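Local coordinates for thiamine pyrophosphokinase (Bacillus subtilis, PDB 3LM8), which catalyses the ATP-dependent pyrophosphorylation of thiamine, giving thiamine diphosphate and AMP in the salvage of the vitamin, at residues A[5-10]-A[36-41]; A[19-24]-A[98-103]; A[47-52]-A[82-87]. The protein carries 1 engineered substitution. One frame throughout, in Å; residues are numbered along the deposited sequence.

Contact 1. Residues A[5-10]-A[36-41]; sequences NIVAGG and VTLLDA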
loop_
_atom_site.group_PDB
_atom_site.type_symbol
_atom_site.label_atom_id
_atom_site.label_comp_id
_atom_site.label_asym_id
_atom_site.label_seq_id
_atom_site.Cartn_x
_atom_site.Cartn_y
_atom_site.Cartn_z
ATOM N N ASN A 5 -9.630 2.228 -2.642
ATOM C CA ASN A 5 -9.048 1.323 -1.652
ATOM C C ASN A 5 -9.269 -0.113 -2.087
ATOM O O ASN A 5 -10.405 -0.532 -2.349
ATOM C CB ASN A 5 -9.680 1.490 -0.274
ATOM C CG ASN A 5 -9.390 2.820 0.343
ATOM O OD1 ASN A 5 -8.601 3.610 -0.181
ATOM N ND2 ASN A 5 -10.030 3.085 1.471
ATOM N N ILE A 6 -8.171 -0.861 -2.136
ATOM C CA ILE A 6 -8.182 -2.256 -2.539
ATOM C C ILE A 6 -7.810 -3.116 -1.343
ATOM O O ILE A 6 -6.811 -2.852 -0.660
ATOM C CB ILE A 6 -7.135 -2.510 -3.622
ATOM C CG1 ILE A 6 -7.269 -1.475 -4.741
ATOM C CG2 ILE A 6 -7.265 -3.918 -4.128
ATOM C CD1 ILE A 6 -6.178 -1.564 -5.811
ATOM N N VAL A 7 -8.603 -4.150 -1.089
ATOM C CA VAL A 7 -8.322 -5.061 0.016
ATOM C C VAL A 7 -7.989 -6.436 -0.563
ATOM O O VAL A 7 -8.871 -7.154 -1.033
ATOM C CB VAL A 7 -9.533 -5.159 0.971
ATOM C CG1 VAL A 7 -9.270 -6.179 2.087
ATOM C CG2 VAL A 7 -9.806 -3.793 1.564
ATOM N N ALA A 8 -6.701 -6.776 -0.550
ATOM C CA ALA A 8 -6.230 -8.057 -1.065
ATOM C C ALA A 8 -6.599 -9.134 -0.059
ATOM O O ALA A 8 -7.042 -8.816 1.039
ATOM C CB ALA A 8 -4.722 -8.021 -1.275
ATOM N N GLY A 9 -6.382 -10.396 -0.414
ATOM C CA GLY A 9 -6.767 -11.487 0.467
ATOM C C GLY A 9 -5.784 -12.019 1.487
ATOM O O GLY A 9 -5.684 -13.237 1.661
ATOM N N GLY A 10 -5.068 -11.125 2.164
ATOM C CA GLY A 10 -4.118 -11.553 3.177
ATOM C C GLY A 10 -4.863 -11.825 4.467
ATOM O O GLY A 10 -6.069 -11.596 4.524
ATOM N N VAL A 36 -14.185 -10.797 0.836
ATOM C CA VAL A 36 -14.859 -11.399 1.985
ATOM C C VAL A 36 -14.622 -10.489 3.198
ATOM O O VAL A 36 -15.548 -10.178 3.946
ATOM C CB VAL A 36 -14.307 -12.830 2.298
ATOM C CG1 VAL A 36 -14.673 -13.242 3.720
ATOM C CG2 VAL A 36 -14.879 -13.852 1.305
ATOM N N THR A 37 -13.374 -10.061 3.376
ATOM C CA THR A 37 -12.999 -9.181 4.476
ATOM C C THR A 37 -13.831 -7.904 4.468
ATOM O O THR A 37 -14.253 -7.402 5.518
ATOM C CB THR A 37 -11.522 -8.772 4.380
ATOM O OG1 THR A 37 -10.725 -9.924 4.102
ATOM C CG2 THR A 37 -11.052 -8.178 5.681
ATOM N N LEU A 38 -14.054 -7.365 3.276
ATOM C CA LEU A 38 -14.827 -6.140 3.144
ATOM C C LEU A 38 -16.251 -6.311 3.675
ATOM O O LEU A 38 -16.777 -5.451 4.380
ATOM C CB LEU A 38 -14.862 -5.705 1.675
ATOM C CG LEU A 38 -13.567 -5.164 1.072
ATOM C CD1 LEU A 38 -13.698 -5.123 -0.433
ATOM C CD2 LEU A 38 -13.279 -3.779 1.605
ATOM N N LEU A 39 -16.872 -7.430 3.330
ATOM C CA LEU A 39 -18.231 -7.704 3.759
ATOM C C LEU A 39 -18.333 -7.821 5.264
ATOM O O LEU A 39 -19.290 -7.334 5.860
ATOM C CB LEU A 39 -18.745 -8.978 3.081
ATOM C CG LEU A 39 -19.479 -8.740 1.753
ATOM C CD1 LEU A 39 -18.831 -7.601 0.978
ATOM C CD2 LEU A 39 -19.488 -10.020 0.937
ATOM N N ASP A 40 -17.346 -8.455 5.885
ATOM C CA ASP A 40 -17.375 -8.603 7.331
ATOM C C ASP A 40 -17.362 -7.235 7.996
ATOM O O ASP A 40 -18.069 -7.012 8.977
ATOM C CB ASP A 40 -16.185 -9.439 7.826
ATOM C CG ASP A 40 -16.215 -10.883 7.305
ATOM O OD1 ASP A 40 -17.305 -11.394 6.959
ATOM O OD2 ASP A 40 -15.138 -11.517 7.256
ATOM N N ALA A 41 -16.570 -6.318 7.448
ATOM C CA ALA A 41 -16.454 -4.968 7.989
ATOM C C ALA A 41 -17.679 -4.124 7.690
ATOM O O ALA A 41 -17.920 -3.132 8.356
ATOM C CB ALA A 41 -15.212 -4.285 7.436
HETATM O O HOH W 1 -8.121 -10.190 3.227
#

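Contact 2. Residues A[19-24]-A[98-103]; sequences TGYTDE and QIFGIT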
loop_
_atom_site.group_PDB
_atom_site.type_symbol
_atom_site.label_atom_id
_atom_site.label_comp_id
_atom_site.label_asym_id
_atom_site.label_seq_id
_atom_site.Cartn_x
_atom_site.Cartn_y
_atom_site.Cartn_z
ATOM N N THR A 19 -13.251 0.610 8.358
ATOM C CA THR A 19 -14.336 1.548 8.644
ATOM C C THR A 19 -13.907 3.018 8.611
ATOM O O THR A 19 -14.459 3.817 7.848
ATOM C CB THR A 19 -14.958 1.244 10.031
ATOM O OG1 THR A 19 -15.629 -0.020 9.979
ATOM C CG2 THR A 19 -15.954 2.316 10.435
ATOM N N GLY A 20 -12.919 3.362 9.432
ATOM C CA GLY A 20 -12.450 4.735 9.495
ATOM C C GLY A 20 -11.852 5.271 8.210
ATOM O O GLY A 20 -11.556 6.468 8.102
ATOM N N TYR A 21 -11.673 4.387 7.235
ATOM C CA TYR A 21 -11.116 4.765 5.944
ATOM C C TYR A 21 -12.237 5.028 4.945
ATOM O O TYR A 21 -11.982 5.417 3.796
ATOM C CB TYR A 21 -10.181 3.659 5.416
ATOM C CG TYR A 21 -8.757 3.747 5.932
ATOM C CD1 TYR A 21 -7.872 4.705 5.431
ATOM C CD2 TYR A 21 -8.294 2.875 6.922
ATOM C CE1 TYR A 21 -6.556 4.795 5.900
ATOM C CE2 TYR A 21 -6.975 2.956 7.403
ATOM C CZ TYR A 21 -6.113 3.918 6.886
ATOM O OH TYR A 21 -4.814 4.006 7.347
ATOM N N THR A 22 -13.476 4.817 5.382
ATOM C CA THR A 22 -14.634 5.045 4.518
ATOM C C THR A 22 -14.941 6.541 4.425
ATOM O O THR A 22 -14.920 7.259 5.430
ATOM C CB THR A 22 -15.895 4.328 5.048
ATOM O OG1 THR A 22 -16.246 4.872 6.323
ATOM C CG2 THR A 22 -15.650 2.824 5.201
ATOM N N ASP A 23 -15.223 6.997 3.209
ATOM C CA ASP A 23 -15.533 8.400 2.946
ATOM C C ASP A 23 -16.294 8.491 1.632
ATOM O O ASP A 23 -16.215 7.575 0.806
ATOM C CB ASP A 23 -14.246 9.213 2.841
ATOM C CG ASP A 23 -14.463 10.556 2.185
ATOM O OD1 ASP A 23 -15.099 11.435 2.807
ATOM O OD2 ASP A 23 -14.004 10.728 1.037
ATOM N N GLU A 24 -17.002 9.600 1.429
ATOM C CA GLU A 24 -17.797 9.800 0.219
ATOM C C GLU A 24 -16.987 9.807 -1.081
ATOM O O GLU A 24 -17.550 9.620 -2.155
ATOM C CB GLU A 24 -18.622 11.095 0.324
ATOM C CG GLU A 24 -18.122 12.257 -0.546
ATOM C CD GLU A 24 -19.020 13.494 -0.480
ATOM O OE1 GLU A 24 -20.210 13.400 -0.857
ATOM O OE2 GLU A 24 -18.530 14.568 -0.056
ATOM N N GLN A 98 -4.996 3.044 -2.074
ATOM C CA GLN A 98 -4.555 2.493 -0.801
ATOM C C GLN A 98 -4.903 1.016 -0.785
ATOM O O GLN A 98 -6.050 0.634 -1.009
ATOM C CB GLN A 98 -5.212 3.238 0.364
ATOM C CG GLN A 98 -4.572 4.603 0.618
ATOM C CD GLN A 98 -5.278 5.409 1.697
ATOM O OE1 GLN A 98 -4.627 6.059 2.534
ATOM N NE2 GLN A 98 -6.615 5.387 1.677
ATOM N N ILE A 99 -3.899 0.184 -0.529
ATOM C CA ILE A 99 -4.085 -1.260 -0.533
ATOM C C ILE A 99 -3.882 -1.901 0.829
ATOM O O ILE A 99 -2.915 -1.599 1.538
ATOM C CB ILE A 99 -3.120 -1.933 -1.530
ATOM C CG1 ILE A 99 -3.162 -1.198 -2.880
ATOM C CG2 ILE A 99 -3.505 -3.393 -1.698
ATOM C CD1 ILE A 99 -2.118 -1.638 -3.891
ATOM N N PHE A 100 -4.792 -2.810 1.173
ATOM C CA PHE A 100 -4.744 -3.518 2.449
ATOM C C PHE A 100 -4.674 -5.027 2.209
ATOM O O PHE A 100 -4.871 -5.487 1.077
ATOM C CB PHE A 100 -5.993 -3.175 3.268
ATOM C CG PHE A 100 -6.239 -1.706 3.393
ATOM C CD1 PHE A 100 -5.865 -1.020 4.545
ATOM C CD2 PHE A 100 -6.827 -0.994 2.343
ATOM C CE1 PHE A 100 -6.075 0.361 4.657
ATOM C CE2 PHE A 100 -7.042 0.382 2.440
ATOM C CZ PHE A 100 -6.664 1.061 3.603
ATOM N N GLY A 101 -4.416 -5.789 3.275
ATOM C CA GLY A 101 -4.333 -7.237 3.150
ATOM C C GLY A 101 -3.151 -7.517 2.258
ATOM O O GLY A 101 -3.170 -8.404 1.399
ATOM N N ILE A 102 -2.108 -6.739 2.498
ATOM C CA ILE A 102 -0.894 -6.793 1.726
ATOM C C ILE A 102 0.247 -7.560 2.392
ATOM O O ILE A 102 1.307 -7.791 1.791
ATOM C CB ILE A 102 -0.492 -5.348 1.391
ATOM C CG1 ILE A 102 -0.836 -5.071 -0.071
ATOM C CG2 ILE A 102 0.968 -5.084 1.745
ATOM C CD1 ILE A 102 -0.495 -3.667 -0.511
ATOM N N THR A 103 0.030 -7.958 3.638
ATOM C CA THR A 103 1.037 -8.714 4.365
ATOM C C THR A 103 0.413 -10.024 4.801
ATOM O O THR A 103 -0.803 -10.139 4.874
ATOM C CB THR A 103 1.536 -7.937 5.579
ATOM O OG1 THR A 103 0.416 -7.461 6.328
ATOM C CG2 THR A 103 2.373 -6.750 5.131
#

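Contact 3. Residues A[47-52]-A[82-87]; sequences EAFGDF and LDLALD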
loop_
_atom_site.group_PDB
_atom_site.type_symbol
_atom_site.label_atom_id
_atom_site.label_comp_id
_atom_site.label_asym_id
_atom_site.label_seq_id
_atom_site.Cartn_x
_atom_site.Cartn_y
_atom_site.Cartn_z
ATOM N N GLU A 47 -16.416 -3.381 -7.334
ATOM C CA GLU A 47 -15.975 -4.444 -8.228
ATOM C C GLU A 47 -15.209 -5.433 -7.348
ATOM O O GLU A 47 -14.945 -5.157 -6.179
ATOM C CB GLU A 47 -15.031 -3.908 -9.319
ATOM C CG GLU A 47 -15.436 -2.592 -9.980
ATOM C CD GLU A 47 -16.604 -2.699 -10.966
ATOM O OE1 GLU A 47 -16.997 -1.637 -11.513
ATOM O OE2 GLU A 47 -17.121 -3.821 -11.197
ATOM N N ALA A 48 -14.860 -6.581 -7.915
ATOM C CA ALA A 48 -14.107 -7.605 -7.203
ATOM C C ALA A 48 -13.268 -8.354 -8.229
ATOM O O ALA A 48 -13.748 -8.678 -9.316
ATOM C CB ALA A 48 -15.060 -8.570 -6.477
ATOM N N PHE A 49 -12.013 -8.616 -7.884
ATOM C CA PHE A 49 -11.097 -9.315 -8.779
ATOM C C PHE A 49 -10.588 -10.644 -8.211
ATOM O O PHE A 49 -10.376 -10.786 -7.003
ATOM C CB PHE A 49 -9.897 -8.425 -9.104
ATOM C CG PHE A 49 -10.257 -7.144 -9.788
ATOM C CD1 PHE A 49 -10.959 -6.153 -9.116
ATOM C CD2 PHE A 49 -9.860 -6.912 -11.105
ATOM C CE1 PHE A 49 -11.261 -4.942 -9.744
ATOM C CE2 PHE A 49 -10.159 -5.697 -11.748
ATOM C CZ PHE A 49 -10.858 -4.716 -11.065
ATOM N N GLY A 50 -10.379 -11.614 -9.095
ATOM C CA GLY A 50 -9.892 -12.913 -8.665
ATOM C C GLY A 50 -10.932 -13.992 -8.864
ATOM O O GLY A 50 -11.973 -13.759 -9.478
ATOM N N ASP A 51 -10.645 -15.184 -8.359
ATOM C CA ASP A 51 -11.582 -16.295 -8.474
ATOM C C ASP A 51 -12.015 -16.709 -7.079
ATOM O O ASP A 51 -11.655 -16.062 -6.092
ATOM C CB ASP A 51 -10.929 -17.483 -9.181
ATOM C CG ASP A 51 -9.637 -17.905 -8.524
ATOM O OD1 ASP A 51 -9.654 -18.148 -7.300
ATOM O OD2 ASP A 51 -8.605 -17.991 -9.227
ATOM N N PHE A 52 -12.762 -17.796 -6.991
ATOM C CA PHE A 52 -13.240 -18.248 -5.700
ATOM C C PHE A 52 -12.547 -19.486 -5.162
ATOM O O PHE A 52 -12.892 -19.939 -4.074
ATOM C CB PHE A 52 -14.752 -18.522 -5.761
ATOM C CG PHE A 52 -15.583 -17.301 -6.068
ATOM C CD1 PHE A 52 -15.684 -16.815 -7.368
ATOM C CD2 PHE A 52 -16.227 -16.608 -5.045
ATOM C CE1 PHE A 52 -16.410 -15.653 -7.641
ATOM C CE2 PHE A 52 -16.951 -15.448 -5.307
ATOM C CZ PHE A 52 -17.043 -14.969 -6.605
ATOM N N LEU A 82 -4.479 -9.166 -7.427
ATOM C CA LEU A 82 -4.171 -7.837 -6.931
ATOM C C LEU A 82 -3.573 -7.019 -8.075
ATOM O O LEU A 82 -4.024 -5.910 -8.370
ATOM C CB LEU A 82 -3.185 -7.958 -5.756
ATOM C CG LEU A 82 -2.760 -6.760 -4.891
ATOM C CD1 LEU A 82 -1.461 -6.170 -5.403
ATOM C CD2 LEU A 82 -3.878 -5.721 -4.862
ATOM N N ASP A 83 -2.570 -7.587 -8.732
ATOM C CA ASP A 83 -1.912 -6.921 -9.841
ATOM C C ASP A 83 -2.917 -6.457 -10.886
ATOM O O ASP A 83 -2.764 -5.386 -11.476
ATOM C CB ASP A 83 -0.892 -7.863 -10.473
ATOM C CG ASP A 83 -0.320 -7.321 -11.765
ATOM O OD1 ASP A 83 0.133 -6.155 -11.790
ATOM O OD2 ASP A 83 -0.319 -8.072 -12.758
ATOM N N LEU A 84 -3.950 -7.264 -11.104
ATOM C CA LEU A 84 -4.981 -6.935 -12.082
ATOM C C LEU A 84 -5.889 -5.815 -11.598
ATOM O O LEU A 84 -6.285 -4.946 -12.377
ATOM C CB LEU A 84 -5.826 -8.171 -12.405
ATOM C CG LEU A 84 -7.099 -7.906 -13.220
ATOM C CD1 LEU A 84 -6.783 -7.019 -14.429
ATOM C CD2 LEU A 84 -7.705 -9.235 -13.659
ATOM N N ALA A 85 -6.217 -5.855 -10.311
ATOM C CA ALA A 85 -7.076 -4.853 -9.691
ATOM C C ALA A 85 -6.423 -3.475 -9.745
ATOM O O ALA A 85 -7.107 -2.456 -9.868
ATOM C CB ALA A 85 -7.355 -5.240 -8.249
ATOM N N LEU A 86 -5.096 -3.452 -9.660
ATOM C CA LEU A 86 -4.360 -2.197 -9.696
ATOM C C LEU A 86 -4.466 -1.487 -11.049
ATOM O O LEU A 86 -4.580 -0.262 -11.096
ATOM C CB LEU A 86 -2.897 -2.431 -9.335
ATOM C CG LEU A 86 -2.095 -1.154 -9.071
ATOM C CD1 LEU A 86 -2.763 -0.335 -7.961
ATOM C CD2 LEU A 86 -0.658 -1.533 -8.703
ATOM N N ASP A 87 -4.434 -2.245 -12.144
ATOM C CA ASP A 87 -4.570 -1.652 -13.476
ATOM C C ASP A 87 -5.926 -0.961 -13.596
ATOM O O ASP A 87 -6.040 0.130 -14.146
ATOM C CB ASP A 87 -4.474 -2.719 -14.573
ATOM C CG ASP A 87 -3.069 -3.241 -14.769
ATOM O OD1 ASP A 87 -2.112 -2.467 -14.584
ATOM O OD2 ASP A 87 -2.920 -4.426 -15.129
#

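Contact 1. Residues A[5-10]-A[36-41]
Val7, the last residue of strand 3-7, faces helix 33-41 and presses both of its methyls against Leu38 and Thr37. The main touch is methyl to methyl, Val7 CG2 lying 3.5 Å from Leu38 CD2 as the two side chains run antiparallel and overlap along their branches. Leu38 does not leave its helix pointing straight at the strand; with CG anti to its carbonyl carbon (chi1 -71°), its branch reaches across, and CG also comes within 4.0 Å of Val7 CB. The other valine methyl, CG1, meets Thr37 CB at 4.1 Å. A beta-branched valine is at home in a strand and gives the helix two methyls to pack on. Threonine serves two ends: CB meets the valine, while OG1, beside the backbone N (chi1 -46°), donates to a water 2.8 Å away. That water in turn donates to Ala8 O and Gly10 O, so one solvent molecule joins the helix to the glycine-containing turn after the strand. Leu38 also packs on Trp28 and Pro45. This is apolar helix-on-sheet packing, with a water link at the C-terminal end of a central strand, in a Rossmann-like alpha/beta domain.

Contact 2. Residues A[19-24]-A[98-103]
Tyr21 and Gln98 mark the closest backbone approach, CA to CA 9.7 Å, between a short 3-10 turn at 19-21 and strand 96-100, so side chains alone span the gap. Tyr21, long and flat, does most of the spanning. Its CG lies anti to its own carbonyl carbon (chi1 -85°), which carries the ring toward the strand, where one face receives the edge of Phe100. The ring centroids are 5.2 Å apart and the planes stand at 64°, a T-shaped (edge-to-face) pair. Phe100 CZ sits over the centre of the tyrosine ring, 4.0 Å above its plane, and CE1 approaches Tyr21 CE2 to 3.9 Å. Phenylalanine suits this buried place, since its C-H edge can meet an aromatic face while Ile15, Leu18 and Ile130 pack on it as well. Strand 96-100 lies between strands 3-7 and 126-131 in the parallel part of the domain's mixed sheet, and the 19-24 loop, which links strands 3-7 and 26-31, folds back over one of its faces. Gln98, two residues before Phe100 and on the same side, also reaches Tyr21: its amide plane stands nearly perpendicular (85°) to the tyrosine ring, with NE2 4.0 Å from Tyr21 CD1. Glutamine offers both a donor and an acceptor, and bonds from NE2 to Asn5 OD1 and from Arg128 NH1 to OE1 fix the amide's rotation. Within the loop, Thr19 O accepts from both the backbone N (2.8 Å) and OG1 (2.6 Å) of Thr22, tying the turn that presents Tyr21.

Contact 3. Residues A[47-52]-A[82-87]
Phe49, at the end of strand 47-49, packs its ring on Leu84 and Ala85 of helix 81-92, part of the alpha/beta layering of the Rossmann-like catalytic domain. This helix lies in the beta-alpha-beta crossover connection that carries the chain from the edge strand 71-73 over the sheet to the parallel strand 96-100. The aromatic interaction is a CH-pi contact: Ala85 CA stands over one ring face, 3.7 Å from the centroid and only 10° off the ring normal. Alanine suits the spot because its small side chain lets the helix backbone come close against the ring, and the two CA atoms, of Phe49 and Ala85, are 6.1 Å apart. Other rings join in, Trp88 making an edge-to-face pair with Phe49 and Tyr73 meeting it with planes nearly parallel. Phenylalanine thus offers a broad apolar face to the helix and an edge to its neighbours. Apolar packing completes the contact. Leu84, its CG anti to the backbone N (chi1 169°), lies across the phenylalanine and brings that branch point to the ring edge, near its plane, where a bulky leucine can fill in beside the ring while the small alanine takes the face. At the ring itself, Leu84 CG comes 3.6 Å from Phe49 CD2, while Ala85 CB lies 3.8 Å from Phe49 CG.

All three contacts build on one mixed sheet. Contacts 1 and 2, with centres about 8 Å apart, share neighbouring strands: Ile6 O and Phe100 N are 2.7 Å apart, and Ala8 N and Phe100 O 2.8 Å, both probable hydrogen bonds. Val7 and Ile6 point to opposite faces, so helix 33-41 of contact 1 and helix 81-92 of contact 3 sandwich the sheet; Leu82 CD2 meets Ile6 CG2 at 3.9 Å. The same leucine methyl touches Ile99 CG2 of contact 2, although the centres of contacts 2 and 3 are about 15 Å apart. A bound magnesium ion lies about 5 Å from the Thr37 side chain. The thiamine pocket, with Tyr174 and Ser190, belongs instead to the vitamin B1 binding domain.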